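Local coordinates for uncharacterized conserved protein (Methanococcus maripaludis S2, PDB 3C2Q), which catalyses the conversion of L-ornithine to L-proline with release of ammonia, using NAD+ as its cofactor, at residues Gly152-Leu155 with Ala156-Glu160; Gly170-Leu173 with Ala174-Ile178; His201-His204 with Ile205-Ile208; Glu228-Met231 with Tyr232-Lys236. All coordinates share one frame; numbering follows the deposited sequence.

Interaction 1: residues Gly152-Leu155 with Ala156-Glu160; sequences GPAL and AKMVE
Leu155 and Met158, one turn apart in helix 152-160, meet on its buried side, where Leu155 CD1 lies 4.3 Å from Met158 SE, the selenium of a selenomethionine. Met158 sets out with CG beside its own backbone N (chi1 -63°) and stays extended from there, running back toward the start of the helix until its CE comes 4.5 Å from Ala154 CB. A methyl suits position 154, since a long flexible chain can lie close over it. Leu331, Leu335 and Leu338 of helix 327-342 cover this face. Leu155 and Ala156 instead meet Ile230 of helix 230-237, and Val159 CG2 packs 3.4 Å from Leu155 O. The solvent side is looser. Pro153 sits there in the first turn, where its missing N-H costs the helix nothing. Lys157 bends at chi2 and chi3, bringing NZ 3.0 Å from Glu160 OE1, met from above the carboxylate plane, in a salt bridge. Regular backbone bonds run along the helix, beginning with Ala156 N to Gly152 O at 2.8 Å. The chemistry is that of an amphipathic helix in a beta-alpha-beta crossover, linking strands 138-142 and 166-170: apolar groups face the neighbouring helices, while the Lys157-Glu160 pair probably offsets its charges on the more open side.

Interaction 2: residues Gly170-Leu173 with Ala174-Ile178; sequences GNAL and ATHDI
The imidazole of His176 brings its CD2 obliquely to Ala172 O, 3.2 Å away; the same ring stacks on His204 and meets His148 edge-to-face, while its ND1 bonds to Glu179. The other flat group, the amide of Asn171, has Thr175 CG2 beside it, 3.4 Å from Asn171 OD1. Its two ends are fixed by backbone, OD1 taking Ile253 N and ND2 giving to Gly251 O, which settles how the amide is turned. Thr175 places its hydroxyl between its own N and carbonyl carbon (chi1 63°), and from there OG1 donates to Asn171 O at 2.8 Å from above the carbonyl plane. Thr175 N also reaches Asn171 O, at 2.8 Å, so two donors grip one oxygen. OG1 is also hydrogen-bonded to His204 NE2 on helix 203-214. A valine here would keep a branched shape but is likely to leave His204 NE2 without its hydroxyl mate and Asn171 O with one donor fewer. Gly170, the N-cap residue, begins the series with a weak bond from Ala174 N to Gly170 O. Asn171 and Ala172 are predicted to bind NAD+, as is Asp250. Asn171, tied to Gly251 and Ile253, therefore probably holds Asp250's loop close to the cofactor end of this Rossmann-fold helix.

Interaction 3: residues His201-His204 with Ile205-Ile208; sequences HKHH and IYAI
Lys202 and Tyr206 both turn CG beside their own backbone N (chi1 -77° and -67°), which lays the tyrosine ring against the lysine at the amino end of helix 203-214 in the Rossmann-fold domain. The result is a CH-pi contact, with Lys202 CB over the ring face, 3.9 Å from the centroid of Tyr206. Lys202 O approaches that same face toward its rim, 3.3 Å from Tyr206 CG, and also accepts the straight helical bond from Tyr206 N. Bends at chi2 and chi3 carry the lysine chain past the phenol, with Lys202 CE 3.8 Å from Tyr206 OH, before NZ bonds to Ser28 of the second subunit. Phe26 of that subunit packs on Ile205 and Tyr206. A lysine thus suits the place twice, its methylenes coating an aromatic ring and its ammonium reaching across the subunit interface. On the inner side His204 and Ile208 form a second CH-pi pair: Ile208 CD1 stands over the imidazole, 4.0 Å from the centroid of His204, whose NE2 is committed to Thr175. Tyr206 CD2 comes to the edge of the His203 ring, which stacks on Tyr183. The beta-branched Ile205 puts CG2 3.3 Å from Lys202 O, and Ile205 N donates to a water oxygen 3.0 Å away, which also meets His201 O.

Interaction 4: residues Glu228-Met231 with Tyr232-Lys236; sequences EGIM and YQCIK
Gly229, the N-cap residue of helix 230-237, has a positive phi (111°) at which a side chain would jam against the preceding carbonyl, and its O accepts the first helical bond, 3.0 Å from Gln233 N. With CG anti to N (chi1 172°) the Tyr232 ring stands against the incoming chain, Tyr232 CG being 3.6 Å from Glu228 N over one face. Lys236 CG covers the opposite face, and Gln233 NE2 lies in plane at an edge. With an alanine in place of Tyr232, the Glu228 backbone and the Lys236 methylenes would probably lose the flat surface between them, and the lysine chain would be free to turn. Two waters bind the start of the helix: one takes Tyr232 N, 2.9 Å from that atom, and donates to Glu228 O; the other, 3.1 Å from Gln233 NE2, also accepts from Gly229 N. A bend at chi2 suits glutamine to this reach. On the buried side Ile230 CG2 is 4.5 Å from Cys234 SG, a small group beside a branched one. The flexible Met231, a selenomethionine bent at chi2 and chi3, fits among Ala174, Ile178, Ile217 and Tyr241. Gly229 holds the N-cap position, and the Asp177 carboxylate of helix 171-183 accepts from both Ile230 N and Met231 N, capping the helix that leads into edge strand 241-244 of the parallel Rossmann sheet.

How the interactions relate
From the N terminus the four contacts follow in series, none nesting in or crossing another, and each closes no more than a local turn at or near the start of a helix. Interaction 1 belongs to the crossover into strand 166-170; interaction 2 follows directly from that strand and opens the longer connection to strand 241-244, with interactions 3 and 4 further along it. The helices pack in a row: interaction 2 touches interaction 3 through Thr175 and His204, and also interaction 4 through Asp177, while interaction 4 packs on interaction 1 between Gln233 and Glu160. Interactions 1 and 3, at the two ends of this row, have centres about 22 Å apart, with only interaction 3 meeting another subunit.

Interaction 1: residues Gly152-Leu155 with Ala156-Glu160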
loop_
_atom_site.group_PDB
_atom_site.type_symbol
_atom_site.label_atom_id
_atom_site.label_comp_id
_atom_site.label_asym_id
_atom_site.label_seq_id
_atom_site.Cartn_x
_atom_site.Cartn_y
_atom_site.Cartn_z
ATOM N N GLY B 152 -9.340 14.779 -14.907
ATOM C CA GLY B 152 -9.636 16.231 -14.916
ATOM C C GLY B 152 -10.867 16.597 -15.724
ATOM O O GLY B 152 -11.750 17.318 -15.226
ATOM N N PRO B 153 -10.929 16.144 -16.992
ATOM C CA PRO B 153 -12.115 16.469 -17.799
ATOM C C PRO B 153 -13.441 16.041 -17.165
ATOM O O PRO B 153 -14.429 16.777 -17.270
ATOM C CB PRO B 153 -11.856 15.742 -19.116
ATOM C CG PRO B 153 -10.338 15.694 -19.215
ATOM C CD PRO B 153 -9.907 15.430 -17.785
ATOM N N ALA B 154 -13.481 14.861 -16.523
ATOM C CA ALA B 154 -14.689 14.389 -15.861
ATOM C C ALA B 154 -15.094 15.313 -14.727
ATOM O O ALA B 154 -16.275 15.687 -14.617
ATOM C CB ALA B 154 -14.509 12.933 -15.352
ATOM N N LEU B 155 -14.117 15.732 -13.917
ATOM C CA LEU B 155 -14.411 16.634 -12.804
ATOM C C LEU B 155 -14.847 18.000 -13.318
ATOM O O LEU B 155 -15.793 18.585 -12.784
ATOM C CB LEU B 155 -13.214 16.789 -11.868
ATOM C CG LEU B 155 -13.420 17.737 -10.684
ATOM C CD1 LEU B 155 -14.692 17.375 -9.914
ATOM C CD2 LEU B 155 -12.185 17.709 -9.775
ATOM N N ALA B 156 -14.184 18.496 -14.359
ATOM C CA ALA B 156 -14.575 19.808 -14.938
ATOM C C ALA B 156 -16.029 19.789 -15.434
ATOM O O ALA B 156 -16.785 20.740 -15.243
ATOM C CB ALA B 156 -13.627 20.187 -16.076
ATOM N N LYS B 157 -16.411 18.697 -16.075
ATOM C CA LYS B 157 -17.796 18.487 -16.477
ATOM C C LYS B 157 -18.818 18.491 -15.325
ATOM O O LYS B 157 -19.920 19.070 -15.458
ATOM C CB LYS B 157 -17.906 17.228 -17.345
ATOM C CG LYS B 157 -19.302 16.980 -17.935
ATOM C CD LYS B 157 -19.754 18.097 -18.844
ATOM C CE LYS B 157 -18.971 18.090 -20.135
ATOM N NZ LYS B 157 -19.645 18.966 -21.160
HETATM N N MSE B 158 -18.477 17.879 -14.189
HETATM C CA MSE B 158 -19.354 17.924 -13.018
HETATM C C MSE B 158 -19.544 19.356 -12.533
HETATM O O MSE B 158 -20.649 19.723 -12.140
HETATM C CB MSE B 158 -18.837 17.025 -11.873
HETATM C CG MSE B 158 -18.812 15.561 -12.260
HETATM SE SE MSE B 158 -17.778 14.515 -10.907
HETATM C CE MSE B 158 -17.487 12.914 -12.012
ATOM N N VAL B 159 -18.475 20.147 -12.543
ATOM C CA VAL B 159 -18.565 21.583 -12.225
ATOM C C VAL B 159 -19.500 22.292 -13.230
ATOM O O VAL B 159 -20.448 22.976 -12.824
ATOM C CB VAL B 159 -17.179 22.263 -12.236
ATOM C CG1 VAL B 159 -17.300 23.737 -11.889
ATOM C CG2 VAL B 159 -16.208 21.586 -11.194
ATOM N N GLU B 160 -19.248 22.064 -14.522
ATOM C CA GLU B 160 -20.062 22.614 -15.607
ATOM C C GLU B 160 -21.543 22.276 -15.422
ATOM O O GLU B 160 -22.413 23.152 -15.575
ATOM C CB GLU B 160 -19.507 22.121 -16.959
ATOM C CG GLU B 160 -20.250 22.655 -18.179
ATOM C CD GLU B 160 -19.674 22.177 -19.503
ATOM O OE1 GLU B 160 -18.700 21.352 -19.540
ATOM O OE2 GLU B 160 -20.190 22.676 -20.536
#

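Interaction 2: residues Gly170-Leu173 with Ala174-Ile178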
loop_
_atom_site.group_PDB
_atom_site.type_symbol
_atom_site.label_atom_id
_atom_site.label_comp_id
_atom_site.label_asym_id
_atom_site.label_seq_id
_atom_site.Cartn_x
_atom_site.Cartn_y
_atom_site.Cartn_z
ATOM N N GLY B 170 -4.845 22.569 -3.676
ATOM C CA GLY B 170 -3.609 23.312 -3.572
ATOM C C GLY B 170 -3.194 23.843 -4.938
ATOM O O GLY B 170 -3.918 23.693 -5.919
ATOM N N ASN B 171 -1.988 24.395 -4.988
ATOM C CA ASN B 171 -1.385 24.930 -6.192
ATOM C C ASN B 171 -1.233 23.837 -7.236
ATOM O O ASN B 171 -1.398 24.089 -8.429
ATOM C CB ASN B 171 0.016 25.485 -5.877
ATOM C CG ASN B 171 0.600 26.317 -7.040
ATOM O OD1 ASN B 171 0.044 27.324 -7.402
ATOM N ND2 ASN B 171 1.731 25.891 -7.593
ATOM N N ALA B 172 -0.884 22.626 -6.785
ATOM C CA ALA B 172 -0.591 21.554 -7.750
ATOM C C ALA B 172 -1.826 21.144 -8.554
ATOM O O ALA B 172 -1.736 21.013 -9.786
ATOM C CB ALA B 172 0.092 20.339 -7.073
ATOM N N LEU B 173 -2.972 20.959 -7.896
ATOM C CA LEU B 173 -4.187 20.664 -8.629
ATOM C C LEU B 173 -4.513 21.752 -9.685
ATOM O O LEU B 173 -4.747 21.448 -10.863
ATOM C CB LEU B 173 -5.393 20.490 -7.713
ATOM C CG LEU B 173 -6.691 20.291 -8.529
ATOM C CD1 LEU B 173 -6.694 18.933 -9.268
ATOM C CD2 LEU B 173 -7.921 20.378 -7.719
ATOM N N ALA B 174 -4.576 23.000 -9.237
ATOM C CA ALA B 174 -4.920 24.112 -10.143
ATOM C C ALA B 174 -3.930 24.253 -11.272
ATOM O O ALA B 174 -4.345 24.419 -12.432
ATOM C CB ALA B 174 -5.046 25.431 -9.376
ATOM N N THR B 175 -2.639 24.175 -10.969
ATOM C CA THR B 175 -1.639 24.432 -12.001
ATOM C C THR B 175 -1.503 23.282 -13.002
ATOM O O THR B 175 -1.244 23.537 -14.173
ATOM C CB THR B 175 -0.236 24.844 -11.452
ATOM O OG1 THR B 175 0.320 23.765 -10.662
ATOM C CG2 THR B 175 -0.351 26.131 -10.609
ATOM N N HIS B 176 -1.689 22.029 -12.557
ATOM C CA HIS B 176 -1.739 20.915 -13.531
ATOM C C HIS B 176 -3.004 20.875 -14.363
ATOM O O HIS B 176 -2.939 20.495 -15.538
ATOM C CB HIS B 176 -1.430 19.536 -12.904
ATOM C CG HIS B 176 -0.005 19.413 -12.416
ATOM N ND1 HIS B 176 1.086 19.483 -13.263
ATOM C CD2 HIS B 176 0.497 19.225 -11.172
ATOM C CE1 HIS B 176 2.197 19.335 -12.559
ATOM N NE2 HIS B 176 1.866 19.201 -11.285
ATOM N N ASP B 177 -4.138 21.238 -13.762
ATOM C CA ASP B 177 -5.379 21.432 -14.524
ATOM C C ASP B 177 -5.103 22.455 -15.652
ATOM O O ASP B 177 -5.450 22.246 -16.823
ATOM C CB ASP B 177 -6.509 21.922 -13.616
ATOM C CG ASP B 177 -7.772 22.356 -14.399
ATOM O OD1 ASP B 177 -8.426 21.521 -15.089
ATOM O OD2 ASP B 177 -8.134 23.550 -14.286
ATOM N N ILE B 178 -4.432 23.542 -15.293
ATOM C CA ILE B 178 -4.170 24.609 -16.254
ATOM C C ILE B 178 -3.134 24.196 -17.292
ATOM O O ILE B 178 -3.303 24.489 -18.483
ATOM C CB ILE B 178 -3.824 25.931 -15.506
ATOM C CG1 ILE B 178 -5.111 26.449 -14.856
ATOM C CG2 ILE B 178 -3.197 26.974 -16.518
ATOM C CD1 ILE B 178 -4.925 27.468 -13.717
#

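Interaction 3: residues His201-His204 with Ile205-Ile208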
loop_
_atom_site.group_PDB
_atom_site.type_symbol
_atom_site.label_atom_id
_atom_site.label_comp_id
_atom_site.label_asym_id
_atom_site.label_seq_id
_atom_site.Cartn_x
_atom_site.Cartn_y
_atom_site.Cartn_z
ATOM N N HIS B 201 8.281 18.571 -20.078
ATOM C CA HIS B 201 8.794 18.893 -18.735
ATOM C C HIS B 201 8.736 20.391 -18.423
ATOM O O HIS B 201 8.747 20.791 -17.244
ATOM C CB HIS B 201 10.224 18.355 -18.542
ATOM C CG HIS B 201 11.185 18.848 -19.566
ATOM N ND1 HIS B 201 12.047 19.894 -19.326
ATOM C CD2 HIS B 201 11.400 18.466 -20.847
ATOM C CE1 HIS B 201 12.753 20.136 -20.415
ATOM N NE2 HIS B 201 12.381 19.281 -21.351
ATOM N N LYS B 202 8.638 21.209 -19.470
ATOM C CA LYS B 202 8.503 22.650 -19.323
ATOM C C LYS B 202 7.065 23.114 -19.190
ATOM O O LYS B 202 6.833 24.232 -18.757
ATOM C CB LYS B 202 9.128 23.377 -20.532
ATOM C CG LYS B 202 10.670 23.458 -20.528
ATOM C CD LYS B 202 11.164 24.600 -19.604
ATOM C CE LYS B 202 12.270 25.381 -20.282
ATOM N NZ LYS B 202 13.127 26.204 -19.381
ATOM N N HIS B 203 6.082 22.281 -19.532
ATOM C CA HIS B 203 4.718 22.807 -19.597
ATOM C C HIS B 203 4.198 23.319 -18.263
ATOM O O HIS B 203 3.428 24.259 -18.210
ATOM C CB HIS B 203 3.735 21.782 -20.202
ATOM C CG HIS B 203 4.043 21.413 -21.625
ATOM N ND1 HIS B 203 3.393 20.386 -22.279
ATOM C CD2 HIS B 203 4.887 21.966 -22.533
ATOM C CE1 HIS B 203 3.858 20.288 -23.515
ATOM N NE2 HIS B 203 4.766 21.234 -23.692
ATOM N N HIS B 204 4.549 22.636 -17.185
ATOM C CA HIS B 204 4.067 23.035 -15.874
ATOM C C HIS B 204 4.508 24.465 -15.475
ATOM O O HIS B 204 3.665 25.301 -15.103
ATOM C CB HIS B 204 4.474 22.000 -14.805
ATOM C CG HIS B 204 3.832 22.261 -13.499
ATOM N ND1 HIS B 204 4.478 22.078 -12.296
ATOM C CD2 HIS B 204 2.594 22.733 -13.202
ATOM C CE1 HIS B 204 3.662 22.415 -11.312
ATOM N NE2 HIS B 204 2.511 22.817 -11.832
ATOM N N ILE B 205 5.803 24.750 -15.574
ATOM C CA ILE B 205 6.282 26.145 -15.343
ATOM C C ILE B 205 5.723 27.139 -16.375
ATOM O O ILE B 205 5.400 28.280 -16.012
ATOM C CB ILE B 205 7.838 26.243 -15.203
ATOM C CG1 ILE B 205 8.307 27.619 -14.700
ATOM C CG2 ILE B 205 8.573 25.821 -16.477
ATOM C CD1 ILE B 205 7.715 28.066 -13.360
ATOM N N TYR B 206 5.557 26.712 -17.636
ATOM C CA TYR B 206 4.918 27.607 -18.618
ATOM C C TYR B 206 3.517 27.945 -18.161
ATOM O O TYR B 206 3.076 29.086 -18.304
ATOM C CB TYR B 206 4.839 27.021 -20.020
ATOM C CG TYR B 206 6.121 26.809 -20.745
ATOM C CD1 TYR B 206 7.285 27.512 -20.404
ATOM C CD2 TYR B 206 6.155 25.955 -21.842
ATOM C CE1 TYR B 206 8.448 27.310 -21.077
ATOM C CE2 TYR B 206 7.316 25.753 -22.554
ATOM C CZ TYR B 206 8.459 26.435 -22.174
ATOM O OH TYR B 206 9.616 26.206 -22.878
ATOM N N ALA B 207 2.794 26.967 -17.594
ATOM C CA ALA B 207 1.427 27.229 -17.136
ATOM C C ALA B 207 1.377 28.193 -15.937
ATOM O O ALA B 207 0.524 29.095 -15.869
ATOM C CB ALA B 207 0.663 25.895 -16.813
ATOM N N ILE B 208 2.299 28.010 -14.997
ATOM C CA ILE B 208 2.378 28.924 -13.840
ATOM C C ILE B 208 2.737 30.344 -14.361
ATOM O O ILE B 208 2.126 31.326 -13.953
ATOM C CB ILE B 208 3.438 28.434 -12.833
ATOM C CG1 ILE B 208 2.960 27.125 -12.146
ATOM C CG2 ILE B 208 3.775 29.536 -11.742
ATOM C CD1 ILE B 208 4.120 26.302 -11.499
HETATM O O HOH W 1 7.857 22.545 -15.632
#

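Interaction 4: residues Glu228-Met231 with Tyr232-Lys236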
loop_
_atom_site.group_PDB
_atom_site.type_symbol
_atom_site.label_atom_id
_atom_site.label_comp_id
_atom_site.label_asym_id
_atom_site.label_seq_id
_atom_site.Cartn_x
_atom_site.Cartn_y
_atom_site.Cartn_z
ATOM N N GLU B 228 -10.568 26.152 -20.901
ATOM C CA GLU B 228 -11.192 24.869 -20.564
ATOM C C GLU B 228 -10.604 24.365 -19.243
ATOM O O GLU B 228 -9.549 24.862 -18.799
ATOM C CB GLU B 228 -10.954 23.814 -21.674
ATOM C CG GLU B 228 -9.498 23.367 -21.750
ATOM C CD GLU B 228 -9.174 22.370 -22.878
ATOM O OE1 GLU B 228 -9.456 22.664 -24.051
ATOM O OE2 GLU B 228 -8.589 21.294 -22.597
ATOM N N GLY B 229 -11.274 23.383 -18.628
ATOM C CA GLY B 229 -10.714 22.697 -17.456
ATOM C C GLY B 229 -11.491 23.034 -16.190
ATOM O O GLY B 229 -12.528 23.731 -16.204
ATOM N N ILE B 230 -11.002 22.512 -15.070
ATOM C CA ILE B 230 -11.696 22.643 -13.794
ATOM C C ILE B 230 -11.750 24.101 -13.319
ATOM O O ILE B 230 -12.816 24.579 -12.947
ATOM C CB ILE B 230 -11.012 21.763 -12.709
ATOM C CG1 ILE B 230 -11.102 20.273 -13.069
ATOM C CG2 ILE B 230 -11.645 22.052 -11.331
ATOM C CD1 ILE B 230 -9.911 19.410 -12.433
HETATM N N MSE B 231 -10.611 24.782 -13.292
HETATM C CA MSE B 231 -10.543 26.149 -12.775
HETATM C C MSE B 231 -11.361 27.080 -13.703
HETATM O O MSE B 231 -12.108 27.932 -13.221
HETATM C CB MSE B 231 -9.087 26.638 -12.693
HETATM C CG MSE B 231 -8.124 25.709 -11.913
HETATM SE SE MSE B 231 -8.965 25.216 -10.186
HETATM C CE MSE B 231 -8.896 26.895 -9.382
ATOM N N TYR B 232 -11.232 26.876 -15.011
ATOM C CA TYR B 232 -12.100 27.559 -15.995
ATOM C C TYR B 232 -13.593 27.402 -15.681
ATOM O O TYR B 232 -14.332 28.389 -15.595
ATOM C CB TYR B 232 -11.792 27.069 -17.407
ATOM C CG TYR B 232 -12.764 27.567 -18.469
ATOM C CD1 TYR B 232 -12.551 28.790 -19.124
ATOM C CD2 TYR B 232 -13.890 26.814 -18.821
ATOM C CE1 TYR B 232 -13.454 29.246 -20.114
ATOM C CE2 TYR B 232 -14.800 27.263 -19.815
ATOM C CZ TYR B 232 -14.561 28.482 -20.448
ATOM O OH TYR B 232 -15.449 28.930 -21.410
ATOM N N GLN B 233 -14.050 26.175 -15.481
ATOM C CA GLN B 233 -15.437 25.977 -15.150
ATOM C C GLN B 233 -15.849 26.621 -13.829
ATOM O O GLN B 233 -17.013 27.023 -13.691
ATOM C CB GLN B 233 -15.842 24.513 -15.177
ATOM C CG GLN B 233 -15.780 23.903 -16.581
ATOM C CD GLN B 233 -16.821 24.460 -17.551
ATOM O OE1 GLN B 233 -17.819 25.073 -17.148
ATOM N NE2 GLN B 233 -16.579 24.243 -18.845
ATOM N N CYS B 234 -14.931 26.695 -12.869
ATOM C CA CYS B 234 -15.240 27.384 -11.605
ATOM C C CYS B 234 -15.474 28.880 -11.868
ATOM O O CYS B 234 -16.424 29.461 -11.334
ATOM C CB CYS B 234 -14.123 27.204 -10.565
ATOM S SG CYS B 234 -14.086 25.519 -9.853
ATOM N N ILE B 235 -14.585 29.492 -12.647
ATOM C CA ILE B 235 -14.761 30.898 -13.038
ATOM C C ILE B 235 -16.115 31.098 -13.731
ATOM O O ILE B 235 -16.907 31.965 -13.324
ATOM C CB ILE B 235 -13.596 31.404 -13.923
ATOM C CG1 ILE B 235 -12.265 31.384 -13.129
ATOM C CG2 ILE B 235 -13.899 32.821 -14.526
ATOM C CD1 ILE B 235 -12.327 32.086 -11.716
ATOM N N LYS B 236 -16.395 30.280 -14.741
ATOM C CA LYS B 236 -17.602 30.477 -15.564
ATOM C C LYS B 236 -18.861 30.292 -14.784
ATOM O O LYS B 236 -19.879 30.927 -15.086
ATOM C CB LYS B 236 -17.641 29.529 -16.759
ATOM C CG LYS B 236 -16.454 29.648 -17.692
ATOM C CD LYS B 236 -16.197 31.080 -18.200
ATOM C CE LYS B 236 -17.034 31.431 -19.408
ATOM N NZ LYS B 236 -16.443 32.619 -20.122
HETATM O O HOH W 2 -8.970 25.360 -16.109
HETATM O O HOH W 3 -14.043 22.769 -19.787
#